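Local coordinates for protein erythropoietin (Homo sapiens, PDB 1EER) that acts as a hormone that binds and dimerizes its receptor, activating JAK2 and thereby controlling red-cell proliferation and differentiation, at residues T40-K52 with S146-G158. The protein carries 5 engineered substitutions. Residues are numbered along the deposited sequence; the frame is centred on the assembly and turned at random.
Sequences TVPDTKVNFYAWK and SNFLRGKLKLYTG
Leu155 sends its branched end between Trp51, Phe48 and Val46: its CD1 lies over one face of the Trp51 indole, 4.1 Å from the centroid of the five-membered ring in a CH-pi contact, and 3.5 Å from Phe48 CE1. Valine's beta-branching lets Val46 touch two partners, CG1 meeting the same CD1 tip to tip and CG2 reaching Lys152 CB. Lys152 suits a buried site because its stem is aliphatic, with CB 3.7 Å from Trp51 CH2, the side chains crossing at about a right angle, and bends at chi3 (81°) and chi4 carry the ammonium to a salt bridge with Glu62 of helix 56-82. Farther along, Pro42 CG sits 3.9 Å from Phe148 CD2, and Thr44 CG2 comes to the edge of the same ring. In this four-helix-bundle cytokine, the long crossover after the first helix is thereby laid along the last helix, 138-161. Ordered water links polar groups of the two segments: one molecule donates to Thr44 O and Asn147 O and accepts from Lys152 N, at the pi-type turn 149-153. Behind Asn147, Arg150 grips OD1 side-on through NE and NH2, both at 3.0 Å, and also salt-bridges an acidic side chain of another protein's chain. Asn47 OD1 accepts from Ala50 N, N-capping helix 48-51.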
ATOM      1  N   THR A  40       1.788  -0.954  26.000  1.00 25.07           N
ATOM      2  CA  THR A  40       1.468   0.435  25.707  1.00 26.11           C
ATOM      3  C   THR A  40       1.639   0.703  24.211  1.00 27.28           C
ATOM      4  O   THR A  40       2.609   0.269  23.597  1.00 27.50           O
ATOM      5  CB  THR A  40       2.382   1.378  26.498  1.00 29.35           C
ATOM      6  OG1 THR A  40       2.266   1.084  27.896  1.00 33.07           O
ATOM      7  CG2 THR A  40       1.995   2.833  26.247  1.00 29.65           C
ATOM      8  N   VAL A  41       0.695   1.422  23.622  1.00 24.73           N
ATOM      9  CA  VAL A  41       0.753   1.716  22.195  1.00 23.09           C
ATOM     10  C   VAL A  41       0.464   3.187  21.967  1.00 23.03           C
ATOM     11  O   VAL A  41      -0.032   3.869  22.859  1.00 28.16           O
ATOM     12  CB  VAL A  41      -0.280   0.866  21.423  1.00 21.89           C
ATOM     13  CG1 VAL A  41       0.172  -0.585  21.396  1.00 21.39           C
ATOM     14  CG2 VAL A  41      -1.648   0.975  22.084  1.00 17.12           C
ATOM     15  N   PRO A  42       0.774   3.707  20.775  1.00 23.42           N
ATOM     16  CA  PRO A  42       0.470   5.133  20.620  1.00 23.00           C
ATOM     17  C   PRO A  42      -1.012   5.357  20.311  1.00 19.13           C
ATOM     18  O   PRO A  42      -1.769   4.406  20.107  1.00 19.27           O
ATOM     19  CB  PRO A  42       1.384   5.573  19.474  1.00 19.39           C
ATOM     20  CG  PRO A  42       1.644   4.310  18.685  1.00 17.63           C
ATOM     21  CD  PRO A  42       1.366   3.116  19.561  1.00 14.54           C
ATOM     22  N   ASP A  43      -1.428   6.613  20.306  1.00 18.73           N
ATOM     23  CA  ASP A  43      -2.806   6.931  19.978  1.00 20.22           C
ATOM     24  C   ASP A  43      -2.771   7.145  18.480  1.00 18.47           C
ATOM     25  O   ASP A  43      -1.888   7.843  17.986  1.00 23.53           O
ATOM     26  CB  ASP A  43      -3.252   8.220  20.667  1.00 21.85           C
ATOM     27  CG  ASP A  43      -4.713   8.549  20.398  1.00 23.34           C
ATOM     28  OD1 ASP A  43      -5.304   7.967  19.463  1.00 30.38           O
ATOM     29  OD2 ASP A  43      -5.275   9.387  21.124  1.00 31.10           O
ATOM     30  N   THR A  44      -3.707   6.548  17.751  1.00 19.37           N
ATOM     31  CA  THR A  44      -3.706   6.712  16.302  1.00 22.99           C
ATOM     32  C   THR A  44      -4.798   7.626  15.748  1.00 24.37           C
ATOM     33  O   THR A  44      -4.821   7.914  14.548  1.00 21.97           O
ATOM     34  CB  THR A  44      -3.794   5.351  15.583  1.00 19.75           C
ATOM     35  OG1 THR A  44      -5.118   4.825  15.710  1.00 18.81           O
ATOM     36  CG2 THR A  44      -2.799   4.372  16.184  1.00 18.21           C
ATOM     37  N   LYS A  45      -5.691   8.102  16.606  1.00 21.98           N
ATOM     38  CA  LYS A  45      -6.756   8.958  16.108  1.00 24.17           C
ATOM     39  C   LYS A  45      -6.258  10.304  15.609  1.00 20.31           C
ATOM     40  O   LYS A  45      -5.305  10.881  16.139  1.00 24.64           O
ATOM     41  CB  LYS A  45      -7.834   9.162  17.175  1.00 22.77           C
ATOM     42  CG  LYS A  45      -7.437  10.046  18.350  1.00 29.31           C
ATOM     43  CD  LYS A  45      -8.530  10.082  19.441  1.00 37.49           C
ATOM     44  CE  LYS A  45      -7.850  11.019  20.445  1.00 41.58           C
ATOM     45  NZ  LYS A  45      -8.563  11.340  21.680  1.00 37.50           N
ATOM     46  N   VAL A  46      -6.897  10.789  14.556  1.00 23.75           N
ATOM     47  CA  VAL A  46      -6.555  12.084  13.988  1.00 22.16           C
ATOM     48  C   VAL A  46      -7.837  12.900  13.823  1.00 21.86           C
ATOM     49  O   VAL A  46      -8.765  12.486  13.122  1.00 19.66           O
ATOM     50  CB  VAL A  46      -5.854  11.945  12.600  1.00 22.10           C
ATOM     51  CG1 VAL A  46      -5.845  13.289  11.878  1.00 14.44           C
ATOM     52  CG2 VAL A  46      -4.426  11.443  12.777  1.00 18.36           C
ATOM     53  N   ASN A  47      -7.900  14.041  14.498  1.00 22.82           N
ATOM     54  CA  ASN A  47      -9.056  14.919  14.375  1.00 20.33           C
ATOM     55  C   ASN A  47      -8.609  15.891  13.286  1.00 20.12           C
ATOM     56  O   ASN A  47      -7.778  16.771  13.529  1.00 18.06           O
ATOM     57  CB  ASN A  47      -9.313  15.644  15.700  1.00 21.50           C
ATOM     58  CG  ASN A  47     -10.593  16.459  15.684  1.00 19.15           C
ATOM     59  OD1 ASN A  47     -10.582  17.636  15.324  1.00 20.69           O
ATOM     60  ND2 ASN A  47     -11.700  15.838  16.076  1.00 18.59           N
ATOM     61  N   PHE A  48      -9.138  15.701  12.079  1.00 18.44           N
ATOM     62  CA  PHE A  48      -8.762  16.526  10.937  1.00 22.12           C
ATOM     63  C   PHE A  48      -8.961  18.011  11.161  1.00 24.42           C
ATOM     64  O   PHE A  48      -8.207  18.826  10.618  1.00 22.34           O
ATOM     65  CB  PHE A  48      -9.510  16.071   9.682  1.00 21.66           C
ATOM     66  CG  PHE A  48      -8.826  14.957   8.956  1.00 23.33           C
ATOM     67  CD1 PHE A  48      -7.667  15.200   8.221  1.00 24.66           C
ATOM     68  CD2 PHE A  48      -9.309  13.656   9.042  1.00 24.90           C
ATOM     69  CE1 PHE A  48      -6.996  14.158   7.584  1.00 26.47           C
ATOM     70  CE2 PHE A  48      -8.645  12.604   8.408  1.00 29.73           C
ATOM     71  CZ  PHE A  48      -7.486  12.853   7.678  1.00 25.62           C
ATOM     72  N   TYR A  49      -9.964  18.366  11.964  1.00 24.28           N
ATOM     73  CA  TYR A  49     -10.212  19.769  12.265  1.00 20.97           C
ATOM     74  C   TYR A  49      -9.041  20.321  13.087  1.00 16.20           C
ATOM     75  O   TYR A  49      -8.476  21.370  12.764  1.00 17.60           O
ATOM     76  CB  TYR A  49     -11.522  19.938  13.048  1.00 24.96           C
ATOM     77  CG  TYR A  49     -11.762  21.373  13.450  1.00 24.62           C
ATOM     78  CD1 TYR A  49     -12.105  22.327  12.498  1.00 30.99           C
ATOM     79  CD2 TYR A  49     -11.564  21.798  14.762  1.00 28.46           C
ATOM     80  CE1 TYR A  49     -12.239  23.675  12.831  1.00 31.96           C
ATOM     81  CE2 TYR A  49     -11.697  23.149  15.110  1.00 33.53           C
ATOM     82  CZ  TYR A  49     -12.031  24.083  14.131  1.00 30.83           C
ATOM     83  OH  TYR A  49     -12.131  25.426  14.437  1.00 30.83           O
ATOM     84  N   ALA A  50      -8.675  19.612  14.150  1.00 15.81           N
ATOM     85  CA  ALA A  50      -7.568  20.044  14.991  1.00 15.79           C
ATOM     86  C   ALA A  50      -6.216  19.824  14.301  1.00 19.52           C
ATOM     87  O   ALA A  50      -5.313  20.655  14.402  1.00 17.09           O
ATOM     88  CB  ALA A  50      -7.602  19.297  16.303  1.00 15.72           C
ATOM     89  N   TRP A  51      -6.095  18.703  13.595  1.00 19.52           N
ATOM     90  CA  TRP A  51      -4.864  18.349  12.901  1.00 20.55           C
ATOM     91  C   TRP A  51      -4.352  19.427  11.939  1.00 27.63           C
ATOM     92  O   TRP A  51      -3.180  19.807  11.989  1.00 26.15           O
ATOM     93  CB  TRP A  51      -5.053  17.018  12.159  1.00 21.25           C
ATOM     94  CG  TRP A  51      -3.868  16.597  11.319  1.00 23.86           C
ATOM     95  CD1 TRP A  51      -3.674  16.865   9.993  1.00 23.92           C
ATOM     96  CD2 TRP A  51      -2.726  15.820  11.743  1.00 24.66           C
ATOM     97  NE1 TRP A  51      -2.491  16.308   9.562  1.00 26.92           N
ATOM     98  CE2 TRP A  51      -1.887  15.660  10.610  1.00 27.87           C
ATOM     99  CE3 TRP A  51      -2.333  15.246  12.963  1.00 19.56           C
ATOM    100  CZ2 TRP A  51      -0.667  14.945  10.660  1.00 19.88           C
ATOM    101  CZ3 TRP A  51      -1.115  14.530  13.015  1.00 23.82           C
ATOM    102  CH2 TRP A  51      -0.301  14.391  11.864  1.00 21.80           C
ATOM    103  N   LYS A  52      -5.222  19.931  11.071  1.00 28.55           N
ATOM    104  CA  LYS A  52      -4.807  20.948  10.110  1.00 30.15           C
ATOM    105  C   LYS A  52      -4.627  22.344  10.715  1.00 28.70           C
ATOM    106  O   LYS A  52      -4.147  23.270  10.073  1.00 28.56           O
ATOM    107  CB  LYS A  52      -5.848  20.997   8.990  1.00 33.45           C
ATOM    108  CG  LYS A  52      -7.120  21.739   9.409  1.00 38.11           C
ATOM    109  CD  LYS A  52      -8.132  21.846   8.269  1.00 45.56           C
ATOM    110  CE  LYS A  52      -8.104  20.625   7.342  1.00 46.16           C
ATOM    111  NZ  LYS A  52      -9.397  20.483   6.676  1.00 48.02           N
ATOM    112  N   SER A 146      -1.570  -0.518  11.668  1.00 21.35           N
ATOM    113  CA  SER A 146      -2.152  -0.064  10.396  1.00 20.60           C
ATOM    114  C   SER A 146      -2.748   1.348  10.486  1.00 17.47           C
ATOM    115  O   SER A 146      -2.477   2.192   9.633  1.00 16.81           O
ATOM    116  CB  SER A 146      -3.236  -1.050   9.932  1.00 13.83           C
ATOM    117  OG  SER A 146      -3.860  -0.613   8.737  1.00 19.24           O
ATOM    118  N   ASN A 147      -3.552   1.606  11.516  1.00 16.12           N
ATOM    119  CA  ASN A 147      -4.172   2.917  11.675  1.00 17.15           C
ATOM    120  C   ASN A 147      -3.133   4.021  11.813  1.00 16.24           C
ATOM    121  O   ASN A 147      -3.339   5.138  11.327  1.00 14.90           O
ATOM    122  CB  ASN A 147      -5.109   2.929  12.892  1.00 19.98           C
ATOM    123  CG  ASN A 147      -6.522   2.470  12.554  1.00 17.62           C
ATOM    124  OD1 ASN A 147      -6.903   2.395  11.389  1.00 20.20           O
ATOM    125  ND2 ASN A 147      -7.302   2.164  13.577  1.00 13.96           N
ATOM    126  N   PHE A 148      -2.013   3.715  12.472  1.00 16.27           N
ATOM    127  CA  PHE A 148      -0.953   4.711  12.648  1.00 14.94           C
ATOM    128  C   PHE A 148      -0.215   5.054  11.346  1.00 12.96           C
ATOM    129  O   PHE A 148      -0.032   6.233  11.008  1.00 14.23           O
ATOM    130  CB  PHE A 148       0.071   4.238  13.685  1.00 15.77           C
ATOM    131  CG  PHE A 148       1.022   5.319  14.125  1.00 18.80           C
ATOM    132  CD1 PHE A 148       2.158   5.611  13.379  1.00 18.91           C
ATOM    133  CD2 PHE A 148       0.774   6.056  15.282  1.00 23.93           C
ATOM    134  CE1 PHE A 148       3.035   6.617  13.774  1.00 20.84           C
ATOM    135  CE2 PHE A 148       1.644   7.066  15.687  1.00 22.54           C
ATOM    136  CZ  PHE A 148       2.777   7.348  14.932  1.00 23.85           C
ATOM    137  N   LEU A 149       0.215   4.027  10.622  1.00 15.64           N
ATOM    138  CA  LEU A 149       0.947   4.240   9.378  1.00 17.99           C
ATOM    139  C   LEU A 149       0.059   4.853   8.299  1.00 19.94           C
ATOM    140  O   LEU A 149       0.469   5.772   7.584  1.00 17.74           O
ATOM    141  CB  LEU A 149       1.531   2.920   8.847  1.00 20.63           C
ATOM    142  CG  LEU A 149       2.320   1.964   9.747  1.00 19.40           C
ATOM    143  CD1 LEU A 149       2.819   0.810   8.900  1.00 21.27           C
ATOM    144  CD2 LEU A 149       3.465   2.678  10.420  1.00 16.62           C
ATOM    145  N   ARG A 150      -1.162   4.341   8.185  1.00 18.75           N
ATOM    146  CA  ARG A 150      -2.073   4.831   7.167  1.00 19.26           C
ATOM    147  C   ARG A 150      -2.706   6.141   7.583  1.00 19.74           C
ATOM    148  O   ARG A 150      -3.299   6.837   6.760  1.00 20.61           O
ATOM    149  CB  ARG A 150      -3.146   3.777   6.876  1.00 16.01           C
ATOM    150  CG  ARG A 150      -4.392   3.884   7.727  1.00 13.47           C
ATOM    151  CD  ARG A 150      -5.287   2.684   7.530  1.00 12.81           C
ATOM    152  NE  ARG A 150      -6.428   2.711   8.437  1.00 16.04           N
ATOM    153  CZ  ARG A 150      -7.694   2.574   8.055  1.00 20.55           C
ATOM    154  NH1 ARG A 150      -7.993   2.398   6.774  1.00 21.35           N
ATOM    155  NH2 ARG A 150      -8.665   2.625   8.955  1.00 21.76           N
ATOM    156  N   GLY A 151      -2.545   6.485   8.859  1.00 20.02           N
ATOM    157  CA  GLY A 151      -3.128   7.706   9.382  1.00 16.38           C
ATOM    158  C   GLY A 151      -2.207   8.907   9.488  1.00 14.84           C
ATOM    159  O   GLY A 151      -1.792   9.472   8.480  1.00 15.39           O
ATOM    160  N   LYS A 152      -1.883   9.304  10.715  1.00 15.49           N
ATOM    161  CA  LYS A 152      -1.034  10.463  10.918  1.00 16.25           C
ATOM    162  C   LYS A 152       0.341  10.328  10.270  1.00 13.62           C
ATOM    163  O   LYS A 152       0.929  11.328   9.862  1.00 17.75           O
ATOM    164  CB  LYS A 152      -0.901  10.775  12.413  1.00 15.71           C
ATOM    165  CG  LYS A 152      -0.120   9.764  13.211  1.00 20.58           C
ATOM    166  CD  LYS A 152      -0.039  10.196  14.658  1.00 22.85           C
ATOM    167  CE  LYS A 152      -1.314   9.831  15.405  1.00 20.48           C
ATOM    168  NZ  LYS A 152      -1.658  10.832  16.451  1.00 29.99           N
ATOM    169  N   LEU A 153       0.860   9.108  10.169  1.00 14.39           N
ATOM    170  CA  LEU A 153       2.159   8.939   9.522  1.00 19.04           C
ATOM    171  C   LEU A 153       2.018   9.367   8.064  1.00 14.56           C
ATOM    172  O   LEU A 153       2.763  10.224   7.577  1.00 17.63           O
ATOM    173  CB  LEU A 153       2.627   7.485   9.588  1.00 19.12           C
ATOM    174  CG  LEU A 153       4.103   7.332   9.202  1.00 22.48           C
ATOM    175  CD1 LEU A 153       4.733   6.239  10.034  1.00 23.53           C
ATOM    176  CD2 LEU A 153       4.225   7.017   7.724  1.00 18.87           C
ATOM    177  N   LYS A 154       1.048   8.779   7.375  1.00 15.44           N
ATOM    178  CA  LYS A 154       0.809   9.120   5.980  1.00 21.14           C
ATOM    179  C   LYS A 154       0.525  10.608   5.862  1.00 21.94           C
ATOM    180  O   LYS A 154       1.083  11.280   4.993  1.00 22.75           O
ATOM    181  CB  LYS A 154      -0.367   8.311   5.414  1.00 15.75           C
ATOM    182  CG  LYS A 154      -0.682   8.606   3.956  1.00 22.38           C
ATOM    183  CD  LYS A 154       0.574   8.613   3.074  1.00 27.60           C
ATOM    184  CE  LYS A 154       0.274   8.132   1.648  1.00 28.02           C
ATOM    185  NZ  LYS A 154       1.190   8.706   0.621  1.00 23.20           N
ATOM    186  N   LEU A 155      -0.332  11.122   6.745  1.00 21.67           N
ATOM    187  CA  LEU A 155      -0.688  12.540   6.732  1.00 21.71           C
ATOM    188  C   LEU A 155       0.533  13.435   6.891  1.00 20.90           C
ATOM    189  O   LEU A 155       0.719  14.388   6.130  1.00 24.04           O
ATOM    190  CB  LEU A 155      -1.699  12.855   7.838  1.00 23.06           C
ATOM    191  CG  LEU A 155      -3.144  12.401   7.588  1.00 25.52           C
ATOM    192  CD1 LEU A 155      -4.004  12.777   8.789  1.00 26.69           C
ATOM    193  CD2 LEU A 155      -3.693  13.027   6.309  1.00 22.89           C
ATOM    194  N   TYR A 156       1.361  13.136   7.884  1.00 20.07           N
ATOM    195  CA  TYR A 156       2.560  13.923   8.110  1.00 17.14           C
ATOM    196  C   TYR A 156       3.474  13.855   6.872  1.00 23.04           C
ATOM    197  O   TYR A 156       3.928  14.884   6.358  1.00 21.83           O
ATOM    198  CB  TYR A 156       3.308  13.402   9.340  1.00 20.06           C
ATOM    199  CG  TYR A 156       4.723  13.914   9.403  1.00 22.63           C
ATOM    200  CD1 TYR A 156       4.975  15.267   9.617  1.00 26.62           C
ATOM    201  CD2 TYR A 156       5.807  13.070   9.166  1.00 16.20           C
ATOM    202  CE1 TYR A 156       6.264  15.774   9.587  1.00 22.05           C
ATOM    203  CE2 TYR A 156       7.103  13.573   9.135  1.00 19.50           C
ATOM    204  CZ  TYR A 156       7.319  14.928   9.343  1.00 18.54           C
ATOM    205  OH  TYR A 156       8.583  15.459   9.294  1.00 28.09           O
ATOM    206  N   THR A 157       3.732  12.639   6.393  1.00 21.59           N
ATOM    207  CA  THR A 157       4.595  12.441   5.231  1.00 23.53           C
ATOM    208  C   THR A 157       4.103  13.183   3.984  1.00 23.96           C
ATOM    209  O   THR A 157       4.902  13.727   3.228  1.00 25.29           O
ATOM    210  CB  THR A 157       4.723  10.950   4.887  1.00 23.87           C
ATOM    211  OG1 THR A 157       5.474  10.280   5.909  1.00 27.25           O
ATOM    212  CG2 THR A 157       5.433  10.782   3.567  1.00 35.38           C
ATOM    213  N   GLY A 158       2.790  13.202   3.775  1.00 26.70           N
ATOM    214  CA  GLY A 158       2.233  13.886   2.623  1.00 21.39           C
ATOM    215  C   GLY A 158       2.542  15.369   2.615  1.00 23.10           C
ATOM    216  O   GLY A 158       2.969  15.919   1.602  1.00 25.75           O
TER
HETATM  217  O   HOH W   1      -2.975   7.484  12.532  1.00 20.29           O
HETATM  218  O   HOH W   2      -6.351   2.229  16.200  1.00 25.94           O
HETATM  219  O   HOH W   3      -3.645  13.266  15.686  1.00 16.25           O
HETATM  220  O   HOH W   4      -0.928  17.031   7.055  1.00 29.86           O